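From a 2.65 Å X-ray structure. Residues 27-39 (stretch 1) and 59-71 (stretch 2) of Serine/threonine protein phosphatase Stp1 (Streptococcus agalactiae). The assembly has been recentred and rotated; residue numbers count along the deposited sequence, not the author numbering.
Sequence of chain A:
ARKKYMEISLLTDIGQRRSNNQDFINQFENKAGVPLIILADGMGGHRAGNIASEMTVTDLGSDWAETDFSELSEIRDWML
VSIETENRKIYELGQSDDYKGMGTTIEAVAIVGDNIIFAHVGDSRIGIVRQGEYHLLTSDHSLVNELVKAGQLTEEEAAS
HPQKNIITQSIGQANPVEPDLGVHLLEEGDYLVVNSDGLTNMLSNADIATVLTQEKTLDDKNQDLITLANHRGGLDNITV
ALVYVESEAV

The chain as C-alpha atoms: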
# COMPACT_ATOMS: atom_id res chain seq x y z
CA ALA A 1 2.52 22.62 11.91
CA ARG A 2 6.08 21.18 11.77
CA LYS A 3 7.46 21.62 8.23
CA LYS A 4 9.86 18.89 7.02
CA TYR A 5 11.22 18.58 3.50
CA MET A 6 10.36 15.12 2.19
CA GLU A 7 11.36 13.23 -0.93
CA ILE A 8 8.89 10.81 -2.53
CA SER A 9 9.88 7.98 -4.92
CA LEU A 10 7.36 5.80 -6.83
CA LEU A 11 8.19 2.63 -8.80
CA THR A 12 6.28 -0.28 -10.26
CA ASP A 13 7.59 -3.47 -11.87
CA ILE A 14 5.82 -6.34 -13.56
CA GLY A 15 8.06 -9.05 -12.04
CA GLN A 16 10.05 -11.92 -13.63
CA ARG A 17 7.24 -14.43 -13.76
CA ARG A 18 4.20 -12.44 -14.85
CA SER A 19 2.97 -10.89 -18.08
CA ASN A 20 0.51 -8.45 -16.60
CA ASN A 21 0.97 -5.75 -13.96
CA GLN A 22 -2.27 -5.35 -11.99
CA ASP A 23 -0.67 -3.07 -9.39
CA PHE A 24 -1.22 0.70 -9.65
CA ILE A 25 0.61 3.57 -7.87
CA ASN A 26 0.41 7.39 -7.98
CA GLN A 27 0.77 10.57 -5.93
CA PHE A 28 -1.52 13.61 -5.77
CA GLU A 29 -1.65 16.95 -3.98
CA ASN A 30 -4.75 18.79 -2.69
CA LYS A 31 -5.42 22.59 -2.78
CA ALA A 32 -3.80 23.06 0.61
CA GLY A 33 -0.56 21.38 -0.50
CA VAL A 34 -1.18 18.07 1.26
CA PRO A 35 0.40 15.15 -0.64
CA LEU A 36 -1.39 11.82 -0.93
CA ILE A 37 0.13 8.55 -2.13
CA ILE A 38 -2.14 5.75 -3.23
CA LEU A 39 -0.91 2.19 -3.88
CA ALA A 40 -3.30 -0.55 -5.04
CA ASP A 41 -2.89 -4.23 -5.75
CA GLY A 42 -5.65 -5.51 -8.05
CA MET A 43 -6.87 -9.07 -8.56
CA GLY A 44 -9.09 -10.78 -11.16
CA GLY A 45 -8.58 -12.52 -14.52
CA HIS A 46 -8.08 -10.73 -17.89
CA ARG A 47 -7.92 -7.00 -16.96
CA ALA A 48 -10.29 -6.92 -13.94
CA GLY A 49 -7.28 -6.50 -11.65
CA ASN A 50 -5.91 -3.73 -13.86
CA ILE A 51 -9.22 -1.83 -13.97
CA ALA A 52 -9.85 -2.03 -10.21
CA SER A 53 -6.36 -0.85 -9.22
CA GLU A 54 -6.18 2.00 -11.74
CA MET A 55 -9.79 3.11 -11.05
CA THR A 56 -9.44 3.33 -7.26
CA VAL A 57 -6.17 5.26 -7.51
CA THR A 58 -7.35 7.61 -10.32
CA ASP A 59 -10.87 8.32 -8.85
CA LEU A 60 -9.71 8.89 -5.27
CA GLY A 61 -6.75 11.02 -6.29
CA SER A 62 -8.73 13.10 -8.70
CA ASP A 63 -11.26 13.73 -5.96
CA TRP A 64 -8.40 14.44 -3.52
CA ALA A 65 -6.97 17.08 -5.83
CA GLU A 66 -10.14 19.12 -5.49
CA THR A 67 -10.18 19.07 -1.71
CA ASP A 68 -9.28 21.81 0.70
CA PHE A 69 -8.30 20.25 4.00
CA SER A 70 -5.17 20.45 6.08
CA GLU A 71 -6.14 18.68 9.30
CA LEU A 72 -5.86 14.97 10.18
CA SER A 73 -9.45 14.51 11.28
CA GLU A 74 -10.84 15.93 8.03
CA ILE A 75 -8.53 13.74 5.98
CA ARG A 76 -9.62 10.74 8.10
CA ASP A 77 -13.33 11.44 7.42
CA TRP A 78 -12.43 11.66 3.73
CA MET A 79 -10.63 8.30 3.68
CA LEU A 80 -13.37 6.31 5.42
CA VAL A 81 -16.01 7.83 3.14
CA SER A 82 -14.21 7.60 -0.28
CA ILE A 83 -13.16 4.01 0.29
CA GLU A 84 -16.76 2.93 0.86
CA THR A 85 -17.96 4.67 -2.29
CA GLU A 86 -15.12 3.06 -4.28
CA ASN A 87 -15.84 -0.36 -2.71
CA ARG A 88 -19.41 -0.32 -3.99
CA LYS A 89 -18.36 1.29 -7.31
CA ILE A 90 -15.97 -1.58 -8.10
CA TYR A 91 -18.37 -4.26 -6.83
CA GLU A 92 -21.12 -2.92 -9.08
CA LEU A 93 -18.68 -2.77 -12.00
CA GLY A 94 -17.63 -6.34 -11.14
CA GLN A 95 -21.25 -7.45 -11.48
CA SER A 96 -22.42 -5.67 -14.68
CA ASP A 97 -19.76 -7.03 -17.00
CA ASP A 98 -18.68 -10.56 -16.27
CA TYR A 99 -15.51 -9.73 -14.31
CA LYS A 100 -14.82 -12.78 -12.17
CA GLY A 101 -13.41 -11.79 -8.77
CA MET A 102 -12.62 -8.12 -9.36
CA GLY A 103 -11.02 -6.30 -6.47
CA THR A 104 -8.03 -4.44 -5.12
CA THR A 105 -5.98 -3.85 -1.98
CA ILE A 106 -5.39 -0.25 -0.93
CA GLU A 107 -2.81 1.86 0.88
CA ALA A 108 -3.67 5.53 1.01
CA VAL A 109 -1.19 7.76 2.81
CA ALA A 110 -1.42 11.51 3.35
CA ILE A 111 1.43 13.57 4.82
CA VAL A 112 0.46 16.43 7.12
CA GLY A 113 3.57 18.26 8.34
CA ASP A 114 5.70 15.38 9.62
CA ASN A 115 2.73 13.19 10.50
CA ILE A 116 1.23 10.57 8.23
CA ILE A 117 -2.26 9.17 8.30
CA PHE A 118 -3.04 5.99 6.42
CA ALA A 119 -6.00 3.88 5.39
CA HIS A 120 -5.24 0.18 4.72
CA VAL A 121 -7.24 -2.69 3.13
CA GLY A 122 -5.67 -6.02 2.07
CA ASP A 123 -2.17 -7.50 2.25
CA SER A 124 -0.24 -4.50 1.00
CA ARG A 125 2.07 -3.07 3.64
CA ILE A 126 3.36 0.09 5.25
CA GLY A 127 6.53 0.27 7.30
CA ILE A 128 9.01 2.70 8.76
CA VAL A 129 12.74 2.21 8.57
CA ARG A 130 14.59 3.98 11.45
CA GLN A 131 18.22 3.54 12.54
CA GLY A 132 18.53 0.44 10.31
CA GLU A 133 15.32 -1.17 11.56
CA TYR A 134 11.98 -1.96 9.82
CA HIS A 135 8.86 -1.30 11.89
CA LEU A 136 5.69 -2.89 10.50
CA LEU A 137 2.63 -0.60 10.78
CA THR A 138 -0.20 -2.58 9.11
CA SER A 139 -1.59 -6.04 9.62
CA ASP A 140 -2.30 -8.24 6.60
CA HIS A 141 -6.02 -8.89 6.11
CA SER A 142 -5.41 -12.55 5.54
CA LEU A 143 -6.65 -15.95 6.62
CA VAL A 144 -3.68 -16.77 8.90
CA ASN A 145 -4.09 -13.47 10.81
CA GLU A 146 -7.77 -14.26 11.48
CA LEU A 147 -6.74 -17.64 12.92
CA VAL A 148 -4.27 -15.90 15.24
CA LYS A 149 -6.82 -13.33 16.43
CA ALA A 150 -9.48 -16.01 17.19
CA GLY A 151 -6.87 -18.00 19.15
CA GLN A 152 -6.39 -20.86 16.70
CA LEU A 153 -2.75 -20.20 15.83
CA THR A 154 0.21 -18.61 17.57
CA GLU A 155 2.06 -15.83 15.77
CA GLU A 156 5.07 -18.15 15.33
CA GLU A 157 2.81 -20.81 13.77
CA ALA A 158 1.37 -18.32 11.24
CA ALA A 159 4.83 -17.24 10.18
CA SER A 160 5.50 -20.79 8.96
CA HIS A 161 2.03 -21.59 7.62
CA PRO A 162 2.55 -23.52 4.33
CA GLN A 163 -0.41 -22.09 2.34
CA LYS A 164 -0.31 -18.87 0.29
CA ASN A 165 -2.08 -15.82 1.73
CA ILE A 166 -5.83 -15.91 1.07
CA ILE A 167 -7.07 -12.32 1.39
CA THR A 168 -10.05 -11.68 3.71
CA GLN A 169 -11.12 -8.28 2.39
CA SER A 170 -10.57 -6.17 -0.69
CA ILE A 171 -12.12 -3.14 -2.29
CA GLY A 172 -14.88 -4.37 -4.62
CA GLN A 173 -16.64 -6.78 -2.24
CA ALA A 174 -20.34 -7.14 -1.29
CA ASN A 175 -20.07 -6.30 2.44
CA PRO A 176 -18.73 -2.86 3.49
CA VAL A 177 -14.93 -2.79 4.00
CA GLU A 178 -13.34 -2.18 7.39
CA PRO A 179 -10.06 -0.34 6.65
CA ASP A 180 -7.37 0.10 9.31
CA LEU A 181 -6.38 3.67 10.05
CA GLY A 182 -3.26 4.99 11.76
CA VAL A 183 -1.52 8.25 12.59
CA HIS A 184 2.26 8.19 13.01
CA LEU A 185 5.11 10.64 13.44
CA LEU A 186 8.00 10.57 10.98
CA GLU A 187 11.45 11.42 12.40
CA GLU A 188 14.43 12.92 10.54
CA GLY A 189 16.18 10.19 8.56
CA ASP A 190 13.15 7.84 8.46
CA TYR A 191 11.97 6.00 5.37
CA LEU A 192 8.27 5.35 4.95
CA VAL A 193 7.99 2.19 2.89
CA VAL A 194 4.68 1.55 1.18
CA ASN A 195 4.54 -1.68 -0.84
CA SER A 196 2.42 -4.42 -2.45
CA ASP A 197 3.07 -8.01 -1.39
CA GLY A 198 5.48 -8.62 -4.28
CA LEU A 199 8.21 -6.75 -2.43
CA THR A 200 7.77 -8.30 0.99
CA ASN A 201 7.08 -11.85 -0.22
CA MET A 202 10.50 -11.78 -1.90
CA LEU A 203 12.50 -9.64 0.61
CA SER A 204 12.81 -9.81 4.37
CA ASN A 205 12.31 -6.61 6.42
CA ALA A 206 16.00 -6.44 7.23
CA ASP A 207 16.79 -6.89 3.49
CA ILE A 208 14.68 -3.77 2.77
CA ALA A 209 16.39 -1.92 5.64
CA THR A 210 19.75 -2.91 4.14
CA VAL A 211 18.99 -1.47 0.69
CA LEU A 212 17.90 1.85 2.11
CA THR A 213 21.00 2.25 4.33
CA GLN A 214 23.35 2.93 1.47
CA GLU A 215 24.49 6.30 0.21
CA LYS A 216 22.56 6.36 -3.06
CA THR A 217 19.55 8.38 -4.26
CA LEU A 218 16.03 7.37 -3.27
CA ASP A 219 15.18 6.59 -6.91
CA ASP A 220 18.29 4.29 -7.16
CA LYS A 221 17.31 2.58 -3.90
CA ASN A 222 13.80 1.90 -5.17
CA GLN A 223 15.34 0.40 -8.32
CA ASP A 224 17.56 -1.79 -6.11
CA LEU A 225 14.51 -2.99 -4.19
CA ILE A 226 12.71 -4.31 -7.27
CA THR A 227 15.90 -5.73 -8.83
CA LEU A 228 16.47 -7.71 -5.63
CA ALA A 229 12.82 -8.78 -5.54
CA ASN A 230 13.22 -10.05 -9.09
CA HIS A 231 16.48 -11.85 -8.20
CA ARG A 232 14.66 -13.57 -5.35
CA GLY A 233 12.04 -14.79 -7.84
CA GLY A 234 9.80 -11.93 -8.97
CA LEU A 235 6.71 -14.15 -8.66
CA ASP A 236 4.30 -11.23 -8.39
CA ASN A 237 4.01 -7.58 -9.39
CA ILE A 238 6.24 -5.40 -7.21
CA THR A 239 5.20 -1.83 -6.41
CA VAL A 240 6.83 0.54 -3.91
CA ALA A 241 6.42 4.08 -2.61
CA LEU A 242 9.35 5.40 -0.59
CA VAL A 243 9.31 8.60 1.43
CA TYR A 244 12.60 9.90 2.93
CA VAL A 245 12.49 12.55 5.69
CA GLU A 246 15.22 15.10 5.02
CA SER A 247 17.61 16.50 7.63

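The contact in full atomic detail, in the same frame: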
# COMPACT_ATOMS: atom_id res chain seq x y z
N GLN A 27 0.84 9.56 -6.96
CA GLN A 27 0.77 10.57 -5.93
C GLN A 27 -0.07 11.75 -6.41
O GLN A 27 -0.27 11.93 -7.60
CB GLN A 27 2.16 11.01 -5.49
CG GLN A 27 2.94 11.76 -6.55
CD GLN A 27 4.35 12.15 -6.07
OE1 GLN A 27 4.49 12.80 -5.03
NE2 GLN A 27 5.37 11.76 -6.81
N PHE A 28 -0.60 12.52 -5.46
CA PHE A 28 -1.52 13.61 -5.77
C PHE A 28 -1.24 14.67 -4.74
O PHE A 28 -0.57 14.42 -3.77
CB PHE A 28 -3.00 13.15 -5.68
CG PHE A 28 -3.31 11.95 -6.53
CD1 PHE A 28 -3.26 10.65 -6.00
CD2 PHE A 28 -3.58 12.11 -7.89
CE1 PHE A 28 -3.48 9.55 -6.80
CE2 PHE A 28 -3.82 11.02 -8.70
CZ PHE A 28 -3.77 9.73 -8.16
N GLU A 29 -1.78 15.87 -4.95
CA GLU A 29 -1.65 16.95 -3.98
C GLU A 29 -2.94 17.79 -3.97
O GLU A 29 -3.42 18.21 -5.02
CB GLU A 29 -0.44 17.81 -4.32
CG GLU A 29 -0.22 18.96 -3.38
CD GLU A 29 1.16 19.59 -3.52
OE1 GLU A 29 2.17 18.85 -3.40
OE2 GLU A 29 1.22 20.82 -3.73
N ASN A 30 -3.51 18.02 -2.79
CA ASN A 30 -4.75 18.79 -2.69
C ASN A 30 -4.50 20.30 -2.73
O ASN A 30 -3.34 20.71 -2.81
CB ASN A 30 -5.60 18.33 -1.50
CG ASN A 30 -5.23 18.98 -0.19
OD1 ASN A 30 -4.11 19.47 -0.01
ND2 ASN A 30 -6.18 18.99 0.74
N LYS A 31 -5.56 21.12 -2.66
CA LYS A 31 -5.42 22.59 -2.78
C LYS A 31 -4.68 23.24 -1.61
O LYS A 31 -4.26 24.39 -1.71
CB LYS A 31 -6.77 23.29 -2.94
CG LYS A 31 -7.49 23.02 -4.23
CD LYS A 31 -8.86 23.65 -4.25
CE LYS A 31 -9.55 23.36 -5.58
NZ LYS A 31 -10.79 24.15 -5.74
N ALA A 32 -4.55 22.52 -0.51
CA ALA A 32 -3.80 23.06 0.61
C ALA A 32 -2.35 22.54 0.64
O ALA A 32 -1.62 22.77 1.59
CB ALA A 32 -4.52 22.78 1.91
N GLY A 33 -1.93 21.84 -0.40
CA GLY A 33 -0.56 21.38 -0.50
C GLY A 33 -0.32 20.01 0.11
O GLY A 33 0.82 19.55 0.17
N VAL A 34 -1.37 19.34 0.56
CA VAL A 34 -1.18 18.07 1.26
C VAL A 34 -1.02 16.92 0.28
O VAL A 34 -1.96 16.62 -0.45
CB VAL A 34 -2.35 17.77 2.22
CG1 VAL A 34 -2.04 16.57 3.09
CG2 VAL A 34 -2.63 18.99 3.07
N PRO A 35 0.17 16.26 0.28
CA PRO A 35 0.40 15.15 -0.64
C PRO A 35 -0.36 13.91 -0.21
O PRO A 35 -0.53 13.68 0.98
CB PRO A 35 1.91 14.89 -0.54
CG PRO A 35 2.43 15.70 0.56
CD PRO A 35 1.31 16.49 1.18
N LEU A 36 -0.79 13.11 -1.19
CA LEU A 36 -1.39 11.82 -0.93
C LEU A 36 -0.79 10.80 -1.88
O LEU A 36 -0.63 11.06 -3.07
CB LEU A 36 -2.90 11.90 -1.12
CG LEU A 36 -3.73 10.63 -0.92
CD1 LEU A 36 -4.03 10.38 0.56
CD2 LEU A 36 -5.00 10.74 -1.69
N ILE A 37 -0.45 9.63 -1.36
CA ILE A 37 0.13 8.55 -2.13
C ILE A 37 -0.84 7.40 -2.03
O ILE A 37 -1.26 7.04 -0.93
CB ILE A 37 1.44 8.09 -1.50
CG1 ILE A 37 2.49 9.19 -1.62
CG2 ILE A 37 1.92 6.81 -2.13
CD1 ILE A 37 3.62 9.01 -0.67
N ILE A 38 -1.23 6.87 -3.18
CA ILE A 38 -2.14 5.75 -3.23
C ILE A 38 -1.53 4.58 -3.99
O ILE A 38 -1.20 4.69 -5.15
CB ILE A 38 -3.47 6.13 -3.90
CG1 ILE A 38 -3.93 7.50 -3.44
CG2 ILE A 38 -4.55 5.11 -3.55
CD1 ILE A 38 -5.30 7.85 -3.96
N LEU A 39 -1.41 3.44 -3.30
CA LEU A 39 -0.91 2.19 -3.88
C LEU A 39 -2.04 1.16 -3.88
O LEU A 39 -2.72 0.99 -2.85
CB LEU A 39 0.28 1.68 -3.06
CG LEU A 39 1.14 0.49 -3.54
CD1 LEU A 39 2.52 0.59 -2.99
CD2 LEU A 39 0.56 -0.88 -3.15
N ASP A 59 -9.66 7.70 -9.43
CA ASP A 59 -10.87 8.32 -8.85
C ASP A 59 -10.65 9.03 -7.51
O ASP A 59 -11.09 10.18 -7.33
CB ASP A 59 -11.99 7.30 -8.67
CG ASP A 59 -12.64 6.88 -9.98
OD1 ASP A 59 -12.26 7.40 -11.05
OD2 ASP A 59 -13.54 6.01 -9.93
N LEU A 60 -9.99 8.34 -6.58
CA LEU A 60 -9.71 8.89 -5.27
C LEU A 60 -8.81 10.11 -5.37
O LEU A 60 -9.08 11.12 -4.73
CB LEU A 60 -9.03 7.86 -4.38
CG LEU A 60 -9.87 7.18 -3.30
CD1 LEU A 60 -10.99 6.36 -3.89
CD2 LEU A 60 -8.95 6.30 -2.50
N GLY A 61 -7.77 9.99 -6.19
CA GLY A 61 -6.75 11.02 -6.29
C GLY A 61 -7.22 12.25 -7.02
O GLY A 61 -6.83 13.38 -6.70
N SER A 62 -8.08 12.02 -8.00
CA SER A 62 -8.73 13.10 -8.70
C SER A 62 -9.74 13.80 -7.81
O SER A 62 -9.97 14.98 -7.98
CB SER A 62 -9.38 12.58 -9.98
OG SER A 62 -10.67 13.12 -10.14
N ASP A 63 -10.33 13.09 -6.86
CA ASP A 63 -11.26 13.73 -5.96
C ASP A 63 -10.46 14.48 -4.91
O ASP A 63 -10.80 15.60 -4.55
CB ASP A 63 -12.25 12.74 -5.33
CG ASP A 63 -13.26 13.41 -4.39
OD1 ASP A 63 -13.82 14.47 -4.76
OD2 ASP A 63 -13.49 12.90 -3.27
N TRP A 64 -9.36 13.86 -4.49
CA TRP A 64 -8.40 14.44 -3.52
C TRP A 64 -7.84 15.77 -3.99
O TRP A 64 -7.63 16.67 -3.19
CB TRP A 64 -7.23 13.48 -3.25
CG TRP A 64 -6.15 14.06 -2.31
CD1 TRP A 64 -5.00 14.68 -2.68
CD2 TRP A 64 -6.17 14.06 -0.88
NE1 TRP A 64 -4.29 15.07 -1.57
CE2 TRP A 64 -4.99 14.70 -0.45
CE3 TRP A 64 -7.07 13.57 0.08
CZ2 TRP A 64 -4.67 14.86 0.90
CZ3 TRP A 64 -6.76 13.73 1.42
CH2 TRP A 64 -5.56 14.37 1.81
N ALA A 65 -7.59 15.89 -5.28
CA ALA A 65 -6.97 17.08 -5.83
C ALA A 65 -7.87 18.28 -5.69
O ALA A 65 -7.40 19.42 -5.68
CB ALA A 65 -6.62 16.85 -7.30
N GLU A 66 -9.18 18.04 -5.57
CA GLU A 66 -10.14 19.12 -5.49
C GLU A 66 -10.40 19.54 -4.06
O GLU A 66 -11.01 20.59 -3.82
CB GLU A 66 -11.43 18.75 -6.21
CG GLU A 66 -11.26 18.51 -7.73
CD GLU A 66 -10.90 19.79 -8.51
OE1 GLU A 66 -11.29 20.90 -8.09
OE2 GLU A 66 -10.23 19.67 -9.57
N THR A 67 -9.92 18.76 -3.10
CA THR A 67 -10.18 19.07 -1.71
C THR A 67 -9.32 20.17 -1.14
O THR A 67 -8.33 20.58 -1.74
CB THR A 67 -10.01 17.86 -0.80
OG1 THR A 67 -8.63 17.68 -0.50
CG2 THR A 67 -10.62 16.61 -1.41
N ASP A 68 -9.68 20.56 0.07
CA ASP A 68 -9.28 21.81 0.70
C ASP A 68 -8.54 21.61 2.02
O ASP A 68 -7.88 22.53 2.51
CB ASP A 68 -10.56 22.55 1.07
CG ASP A 68 -10.39 24.00 1.04
OD1 ASP A 68 -9.37 24.44 0.48
OD2 ASP A 68 -11.28 24.68 1.57
N PHE A 69 -8.68 20.43 2.61
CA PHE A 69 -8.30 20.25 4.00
C PHE A 69 -6.83 20.12 4.35
O PHE A 69 -6.00 19.77 3.53
CB PHE A 69 -9.10 19.15 4.70
CG PHE A 69 -9.79 18.16 3.80
CD1 PHE A 69 -9.08 17.13 3.22
CD2 PHE A 69 -11.16 18.21 3.62
CE1 PHE A 69 -9.73 16.21 2.44
CE2 PHE A 69 -11.80 17.30 2.85
CZ PHE A 69 -11.08 16.29 2.26
N SER A 70 -6.54 20.43 5.61
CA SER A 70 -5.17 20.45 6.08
C SER A 70 -5.04 19.81 7.44
O SER A 70 -3.95 19.79 8.01
CB SER A 70 -4.68 21.89 6.15
OG SER A 70 -5.56 22.66 6.93
N GLU A 71 -6.15 19.29 7.97
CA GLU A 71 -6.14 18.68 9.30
C GLU A 71 -6.38 17.17 9.22
O GLU A 71 -7.08 16.70 8.32
CB GLU A 71 -7.19 19.34 10.21
CG GLU A 71 -7.10 20.86 10.32
CD GLU A 71 -5.84 21.33 11.04
OE1 GLU A 71 -5.56 20.84 12.16
OE2 GLU A 71 -5.14 22.21 10.50

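A helix packed against a β-hairpin often relies on a few residues that satisfy polar groups and fill space at once, and this pair of stretches is a compact example. Trp 64, a buried residue of the helical segment, covers the most surface. Its t rotamer slides the indole between two aliphatic carbons: Leu 36 CB lies over one face, 3.6 Å from the centroid of the five-membered ring, and Asn 30 CB over the opposite face, 3.8 Å from it. At the ring edge, Trp 64 NE1 donates a hydrogen bond to Val 34 O (3.0 Å), so the sole polar atom of the indole is not buried unpaired.

Asn 30, also buried, uses both ends of its amide. Asn 30 ND2 donates to Thr 67 OG1 (3.0 Å) and to Phe 69 O (2.9 Å), while Asn 30 OD1 accepts from Val 34 N (2.8 Å) and, weakly, from Ala 32 N (3.1 Å), bracing the turn that presents it. Next door, Lys 31 N donates to Thr 67 O (3.0 Å), and the lysine's extended aliphatic chain runs past Ala 65 and Glu 66.

Earlier in the helix, three residues before Trp 64, Gly 61 CA sits 3.4 Å from the centroid of the Phe 28 ring, over its face; a CB there would clash with Phe 28 CZ.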